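Local structure of gamma-glutamyltranspeptidase (Streptomyces lincolnensis, 6J3I) at residues 13-18 with 424-429; 311-316 with 541-546; 537-542 with 556-561. The protein probably acts as an LmbA-like homologue of gamma-glutamyltranspeptidase, belonging to an Ntn-clan enzyme family whose members transfer or hydrolyse gamma-glutamyl groups. The protein carries 1 engineered substitution. All blocks are in the same frame, centred on the assembly; numbering follows the deposited sequence.

Contact 1 (13-18 with 424-429); sequences GMVSST and LDVVDR
Met14 and Val427 form a hydrogen-bonded pair of two antiparallel strands, with Met14 N 2.9 Å from Val427 O and Val427 N 3.1 Å from Met14 O. Ser16 and Asp425 repeat the pattern, the shortest bond running from Asp425 N to Ser16 O at 2.7 Å. On the face of Met14 and Val427, CG1 of the valine sits between its own backbone N and carbonyl carbon (chi1 61°), which brings it to 3.8 Å from Met14 CB, while the methionine chain bends at chi2 and turns away from the valine, its side chain touching Leu601 and Ala603. Ser16 OG bonds to Ala604 O. Strands 13-17 and 424-428 thus lie in the layered sheet core of the Ntn fold, their Met14 face against strands 590-594 and 601-605 and the other against helix 36-50. On that helix side Val15 and Val426 run alongside each other: in both, CG1 lies anti to the backbone N (chi1 178° in Val15), and Val15 CG2 meets Val426 CG1 at 4.1 Å. Leu424 reaches Ala40 and Leu47, and Val426 touches Ala36, whose backbone N is held by Asp428 OD2.

Contact 2 (311-316 with 541-546); sequences LAMADR and DSFPGS
Met313 reaches from its helix to the ring of Phe543 and lays its methyl, CE, over one face. CB starts toward the loop and lies 4.2 Å from Phe543 CD2. CG, anti to the carbonyl carbon (chi1 -68°), stays near the same ring atom, with Met313 CG 4.1 Å from Phe543 CD2. There the chain bends at chi2, lifting SD above the ring at 4.8 Å from the centroid of Phe543, a Met-aromatic contact. A second bend at chi3 turns the methyl back down, so that CE lies between the sulfur and the ring: Met313 CE is 3.7 Å from the Phe543 centroid, over the face and displaced toward CZ, a CH-pi contact. The opposite face of the ring is met near its rim by the backbone carbon of Asp541.

The same methyl also lies over the centre of the Arg316 guanidinium, 4.0 Å above its plane, so one carbon serves two flat groups whose planes stand 83° apart. Arg316 NH2 comes to 3.7 Å from Phe543 CD1. Pro544 O approaches the guanidinium at its edge, but at 3.6 Å from Arg316 NH2 this is proximity without a hydrogen bond. The charge is met instead by a salt bridge from NH1 to Asp504 OD1, an oxygen that also bonds to Ser546 OG and so ties helix and loop together indirectly.

Gln508 of helix 506-519 touches Met313 and Phe543. The loop joining strands 538-540 and 556-560 is thereby seated, through Phe543, against helices 299-319 and 506-519, while Val281 of helix 280-288 packs on the Met313 and Arg316 side chains.

Contact 3 (537-542 with 556-561); sequences NWHNDS and SVTVEA
Strands 538-540 and 556-560 run antiparallel, 169° between their directions, with His539 and Thr558 as the hydrogen-bonded pair: Thr558 N lies 2.8 Å from His539 O and His539 N 3.1 Å from Thr558 O. Asp541 N adds a bond to Ser556 O. The His539 and Thr558 side chains lie alongside each other, the histidine CG placed between its backbone N and carbonyl carbon (chi1 77°), and its NE2 is 3.6 Å from Thr558 CB. On the same side a water bridges the strands, 2.8 Å from Thr558 OG1 and donating to Asp541 OD2, with a weak link to Ser556 OG; Asp541 OD2 also has a salt bridge to Arg553. On the face of Trp538, Asn540, Val557 and Val559, Trp538 CB meets Val559 CG1 at 3.8 Å while the indole stacks on His512. Glu560, extended beyond CG, brings OE2 to Asn537 N at 3.2 Å on the anti side, 35° out of the carboxylate plane. OE2 also pairs with Arg562, and OE1 pairs with Arg608 and takes Ser585 N. With an alanine here, Arg562 and Arg608 would probably lose their acidic mate and Asn537 N its side-chain acceptor. Asn540 OD1 accepts from Ser542 N in an Asx turn. The pair forms a long-looped beta hairpin, extended by strand 577-581, which is parallel to 556-560 and follows it through helix 565-573.

How the contacts relate
Contacts 2 and 3 share Asp541 and Ser542, and their centres lie about 14 Å apart: the strand paired in contact 3 runs straight into the loop that meets helix 299-319 in contact 2. Gln508 touches residues of both, binding Asn540 N as well. Contact 1 stands apart, its centre about 31 Å from that of contact 2, across the middle of the chain, and about 28 Å from that of contact 3, with nearest atoms about 18 and 13 Å away. Strand 424-428 begins just after the engineered alanine, which probably replaces the catalytic threonine of this Ntn family, so contact 1 lies next to the presumed active site along the chain.

Contact 1 (13-18 with 424-429)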
# COMPACT_ATOMS: atom_id res chain seq x y z
N GLY A 13 -17.69 15.36 7.90
CA GLY A 13 -16.48 14.72 7.41
C GLY A 13 -16.43 13.26 7.79
O GLY A 13 -17.09 12.84 8.74
N MET A 14 -15.66 12.49 7.03
CA MET A 14 -15.50 11.07 7.29
C MET A 14 -14.04 10.67 7.13
O MET A 14 -13.33 11.20 6.27
CB MET A 14 -16.37 10.23 6.35
CG MET A 14 -17.87 10.37 6.55
SD MET A 14 -18.58 9.48 7.96
CE MET A 14 -20.09 10.41 8.20
N VAL A 15 -13.61 9.75 7.98
CA VAL A 15 -12.30 9.16 7.90
C VAL A 15 -12.42 7.64 8.03
O VAL A 15 -13.15 7.13 8.88
CB VAL A 15 -11.39 9.71 9.00
CG1 VAL A 15 -10.02 9.06 8.94
CG2 VAL A 15 -11.26 11.23 8.87
N SER A 16 -11.68 6.93 7.17
CA SER A 16 -11.50 5.49 7.28
C SER A 16 -10.01 5.16 7.17
O SER A 16 -9.30 5.68 6.31
CB SER A 16 -12.27 4.75 6.19
OG SER A 16 -12.31 3.37 6.50
N SER A 17 -9.56 4.30 8.07
CA SER A 17 -8.17 3.89 8.12
C SER A 17 -8.06 2.51 8.76
O SER A 17 -9.04 1.96 9.26
CB SER A 17 -7.32 4.92 8.88
OG SER A 17 -7.13 4.60 10.24
N THR A 18 -6.84 1.98 8.72
CA THR A 18 -6.50 0.68 9.29
C THR A 18 -6.12 0.74 10.77
O THR A 18 -5.66 -0.27 11.33
CB THR A 18 -5.33 0.05 8.51
OG1 THR A 18 -4.24 0.98 8.46
CG2 THR A 18 -5.74 -0.29 7.11
N LEU A 424 -5.60 4.83 4.41
CA LEU A 424 -6.20 6.01 4.98
C LEU A 424 -7.00 6.79 3.91
O LEU A 424 -6.46 7.11 2.85
CB LEU A 424 -5.06 6.84 5.57
CG LEU A 424 -5.34 8.27 6.03
CD1 LEU A 424 -4.80 8.53 7.42
CD2 LEU A 424 -4.71 9.21 5.02
N ASP A 425 -8.28 7.04 4.20
CA ASP A 425 -9.23 7.77 3.33
C ASP A 425 -9.89 8.91 4.08
O ASP A 425 -10.30 8.72 5.23
CB ASP A 425 -10.39 6.88 2.92
CG ASP A 425 -9.98 5.77 2.07
OD1 ASP A 425 -9.33 6.04 1.04
OD2 ASP A 425 -10.33 4.62 2.41
N VAL A 426 -10.05 10.06 3.43
CA VAL A 426 -10.76 11.20 4.03
C VAL A 426 -11.63 11.94 3.01
O VAL A 426 -11.22 12.14 1.87
CB VAL A 426 -9.78 12.22 4.64
CG1 VAL A 426 -10.54 13.28 5.44
CG2 VAL A 426 -8.77 11.54 5.54
N VAL A 427 -12.84 12.31 3.42
CA VAL A 427 -13.68 13.25 2.68
C VAL A 427 -14.16 14.32 3.66
O VAL A 427 -14.57 13.98 4.78
CB VAL A 427 -14.87 12.55 1.95
CG1 VAL A 427 -15.80 11.83 2.93
CG2 VAL A 427 -15.65 13.54 1.10
N ASP A 428 -14.11 15.59 3.26
CA ASP A 428 -14.44 16.73 4.16
C ASP A 428 -15.75 17.43 3.79
O ASP A 428 -16.42 17.08 2.82
CB ASP A 428 -13.27 17.74 4.22
CG ASP A 428 -12.99 18.41 2.88
OD1 ASP A 428 -13.87 18.46 1.99
OD2 ASP A 428 -11.86 18.91 2.72
N ARG A 429 -16.11 18.44 4.58
CA ARG A 429 -17.35 19.20 4.38
C ARG A 429 -17.46 19.90 3.01
O ARG A 429 -18.57 20.15 2.54
CB ARG A 429 -17.52 20.21 5.51
CG ARG A 429 -16.68 21.47 5.38
CD ARG A 429 -16.71 22.31 6.65
NE ARG A 429 -18.07 22.71 7.02
CZ ARG A 429 -18.38 23.55 8.01
NH1 ARG A 429 -19.66 23.83 8.25
NH2 ARG A 429 -17.43 24.12 8.75

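Contact 2 (311-316 with 541-546)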
# COMPACT_ATOMS: atom_id res chain seq x y z
N LEU A 311 -5.16 -13.98 -15.29
CA LEU A 311 -4.90 -13.31 -16.56
C LEU A 311 -4.30 -11.92 -16.36
O LEU A 311 -3.24 -11.61 -16.90
CB LEU A 311 -6.18 -13.22 -17.41
CG LEU A 311 -6.49 -14.29 -18.48
CD1 LEU A 311 -5.42 -15.37 -18.67
CD2 LEU A 311 -7.85 -14.94 -18.23
N ALA A 312 -4.97 -11.11 -15.55
CA ALA A 312 -4.59 -9.71 -15.33
C ALA A 312 -3.24 -9.57 -14.63
O ALA A 312 -2.46 -8.67 -14.94
CB ALA A 312 -5.67 -9.00 -14.53
N MET A 313 -2.99 -10.47 -13.67
CA MET A 313 -1.71 -10.49 -12.94
C MET A 313 -0.54 -10.92 -13.82
O MET A 313 0.57 -10.41 -13.66
CB MET A 313 -1.81 -11.40 -11.71
CG MET A 313 -2.73 -10.87 -10.63
SD MET A 313 -2.07 -9.41 -9.79
CE MET A 313 -1.87 -10.02 -8.13
N ALA A 314 -0.77 -11.86 -14.73
CA ALA A 314 0.25 -12.29 -15.68
C ALA A 314 0.73 -11.11 -16.50
O ALA A 314 1.94 -10.96 -16.74
CB ALA A 314 -0.29 -13.39 -16.59
N ASP A 315 -0.21 -10.27 -16.90
CA ASP A 315 0.12 -9.06 -17.64
C ASP A 315 0.89 -8.06 -16.79
O ASP A 315 1.79 -7.40 -17.30
CB ASP A 315 -1.13 -8.39 -18.24
CG ASP A 315 -1.61 -9.05 -19.53
OD1 ASP A 315 -0.88 -9.89 -20.10
OD2 ASP A 315 -2.74 -8.72 -19.97
N ARG A 316 0.58 -7.94 -15.50
CA ARG A 316 1.40 -7.04 -14.67
C ARG A 316 2.84 -7.53 -14.58
O ARG A 316 3.77 -6.75 -14.79
CB ARG A 316 0.80 -6.70 -13.30
CG ARG A 316 0.85 -7.77 -12.25
CD ARG A 316 1.25 -7.27 -10.86
NE ARG A 316 1.73 -8.41 -10.08
CZ ARG A 316 1.77 -8.49 -8.75
NH1 ARG A 316 1.37 -7.50 -7.97
NH2 ARG A 316 2.24 -9.61 -8.21
N ASP A 541 -2.94 -16.84 -5.20
CA ASP A 541 -1.48 -16.68 -5.22
C ASP A 541 -0.85 -17.30 -6.48
O ASP A 541 0.34 -17.65 -6.49
CB ASP A 541 -0.87 -17.31 -3.95
CG ASP A 541 -1.15 -16.51 -2.69
OD1 ASP A 541 -1.04 -15.26 -2.72
OD2 ASP A 541 -1.45 -17.14 -1.64
N SER A 542 -1.62 -17.40 -7.56
CA SER A 542 -1.17 -18.06 -8.80
C SER A 542 -0.39 -17.13 -9.73
O SER A 542 -0.75 -16.92 -10.88
CB SER A 542 -2.36 -18.69 -9.53
OG SER A 542 -1.91 -19.62 -10.49
N PHE A 543 0.71 -16.60 -9.20
CA PHE A 543 1.61 -15.67 -9.90
C PHE A 543 2.83 -15.49 -9.00
O PHE A 543 2.74 -15.76 -7.80
CB PHE A 543 0.93 -14.31 -10.11
CG PHE A 543 0.33 -13.77 -8.85
CD1 PHE A 543 1.12 -13.11 -7.90
CD2 PHE A 543 -1.02 -13.99 -8.56
CE1 PHE A 543 0.57 -12.66 -6.71
CE2 PHE A 543 -1.56 -13.54 -7.36
CZ PHE A 543 -0.77 -12.87 -6.44
N PRO A 544 3.97 -15.01 -9.54
CA PRO A 544 5.11 -14.72 -8.66
C PRO A 544 4.87 -13.51 -7.76
O PRO A 544 4.56 -12.42 -8.25
CB PRO A 544 6.25 -14.45 -9.64
CG PRO A 544 5.57 -14.04 -10.90
CD PRO A 544 4.32 -14.85 -10.96
N GLY A 545 5.03 -13.70 -6.45
CA GLY A 545 4.76 -12.66 -5.47
C GLY A 545 5.76 -11.51 -5.51
O GLY A 545 6.92 -11.71 -5.86
N SER A 546 5.30 -10.32 -5.14
CA SER A 546 6.13 -9.12 -5.11
C SER A 546 7.26 -9.16 -4.08
O SER A 546 8.28 -8.51 -4.27
CB SER A 546 5.26 -7.88 -4.85
OG SER A 546 4.49 -7.52 -5.99

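Contact 3 (537-542 with 556-561)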
# COMPACT_ATOMS: atom_id res chain seq x y z
N ASN A 537 -14.50 -12.42 1.50
CA ASN A 537 -13.54 -12.03 0.47
C ASN A 537 -12.50 -13.14 0.28
O ASN A 537 -12.39 -14.05 1.10
CB ASN A 537 -12.88 -10.69 0.85
CG ASN A 537 -12.48 -9.88 -0.35
OD1 ASN A 537 -12.19 -10.43 -1.40
ND2 ASN A 537 -12.44 -8.57 -0.21
N TRP A 538 -11.76 -13.06 -0.81
CA TRP A 538 -10.83 -14.11 -1.22
C TRP A 538 -9.65 -13.52 -1.98
O TRP A 538 -9.63 -12.33 -2.28
CB TRP A 538 -11.56 -15.17 -2.09
CG TRP A 538 -12.06 -14.63 -3.42
CD1 TRP A 538 -11.43 -14.74 -4.63
CD2 TRP A 538 -13.26 -13.90 -3.65
NE1 TRP A 538 -12.18 -14.12 -5.61
CE2 TRP A 538 -13.31 -13.59 -5.04
CE3 TRP A 538 -14.31 -13.46 -2.84
CZ2 TRP A 538 -14.36 -12.87 -5.61
CZ3 TRP A 538 -15.37 -12.74 -3.42
CH2 TRP A 538 -15.38 -12.45 -4.79
N HIS A 539 -8.68 -14.38 -2.28
CA HIS A 539 -7.53 -14.03 -3.12
C HIS A 539 -6.87 -15.29 -3.66
O HIS A 539 -7.04 -16.38 -3.10
CB HIS A 539 -6.49 -13.19 -2.34
CG HIS A 539 -5.63 -14.00 -1.41
ND1 HIS A 539 -4.40 -14.49 -1.77
CD2 HIS A 539 -5.83 -14.39 -0.14
CE1 HIS A 539 -3.87 -15.15 -0.76
NE2 HIS A 539 -4.72 -15.10 0.25
N ASN A 540 -6.11 -15.13 -4.73
CA ASN A 540 -5.27 -16.22 -5.25
C ASN A 540 -3.80 -15.82 -5.15
O ASN A 540 -3.46 -14.63 -5.03
CB ASN A 540 -5.66 -16.56 -6.69
CG ASN A 540 -5.01 -15.64 -7.72
OD1 ASN A 540 -3.84 -15.83 -8.09
ND2 ASN A 540 -5.77 -14.65 -8.18
N ASP A 541 -2.94 -16.84 -5.20
CA ASP A 541 -1.48 -16.68 -5.22
C ASP A 541 -0.85 -17.30 -6.48
O ASP A 541 0.34 -17.65 -6.49
CB ASP A 541 -0.87 -17.31 -3.95
CG ASP A 541 -1.15 -16.51 -2.69
OD1 ASP A 541 -1.04 -15.26 -2.72
OD2 ASP A 541 -1.45 -17.14 -1.64
N SER A 542 -1.62 -17.40 -7.56
CA SER A 542 -1.17 -18.06 -8.80
C SER A 542 -0.39 -17.13 -9.73
O SER A 542 -0.75 -16.92 -10.88
CB SER A 542 -2.36 -18.69 -9.53
OG SER A 542 -1.91 -19.62 -10.49
N SER A 556 -3.62 -21.86 -6.67
CA SER A 556 -4.01 -21.67 -5.26
C SER A 556 -4.96 -20.48 -5.03
O SER A 556 -4.65 -19.35 -5.43
CB SER A 556 -2.75 -21.51 -4.40
OG SER A 556 -3.08 -21.28 -3.05
N VAL A 557 -6.10 -20.76 -4.39
CA VAL A 557 -7.07 -19.74 -3.94
C VAL A 557 -7.37 -19.91 -2.48
O VAL A 557 -7.42 -21.03 -1.97
CB VAL A 557 -8.45 -19.78 -4.66
CG1 VAL A 557 -8.60 -18.62 -5.62
CG2 VAL A 557 -8.68 -21.12 -5.35
N THR A 558 -7.62 -18.80 -1.82
CA THR A 558 -7.87 -18.79 -0.39
C THR A 558 -9.17 -18.03 -0.14
O THR A 558 -9.31 -16.89 -0.55
CB THR A 558 -6.69 -18.17 0.37
OG1 THR A 558 -5.53 -19.00 0.18
CG2 THR A 558 -6.97 -18.05 1.87
N VAL A 559 -10.12 -18.70 0.51
CA VAL A 559 -11.42 -18.11 0.80
C VAL A 559 -11.62 -18.09 2.31
O VAL A 559 -11.10 -18.95 3.02
CB VAL A 559 -12.59 -18.87 0.11
CG1 VAL A 559 -12.40 -18.86 -1.40
CG2 VAL A 559 -12.72 -20.30 0.62
N GLU A 560 -12.36 -17.09 2.79
CA GLU A 560 -12.73 -17.01 4.21
C GLU A 560 -13.64 -18.18 4.56
O GLU A 560 -14.42 -18.63 3.72
CB GLU A 560 -13.43 -15.69 4.53
CG GLU A 560 -12.55 -14.47 4.33
CD GLU A 560 -13.05 -13.24 5.07
OE1 GLU A 560 -12.40 -12.83 6.05
OE2 GLU A 560 -14.09 -12.67 4.67
N ALA A 561 -13.56 -18.63 5.81
CA ALA A 561 -14.35 -19.78 6.28
C ALA A 561 -15.86 -19.52 6.29
O ALA A 561 -16.64 -20.47 6.37
CB ALA A 561 -13.90 -20.23 7.66
O HOH W 1 -4.18 -18.20 -2.14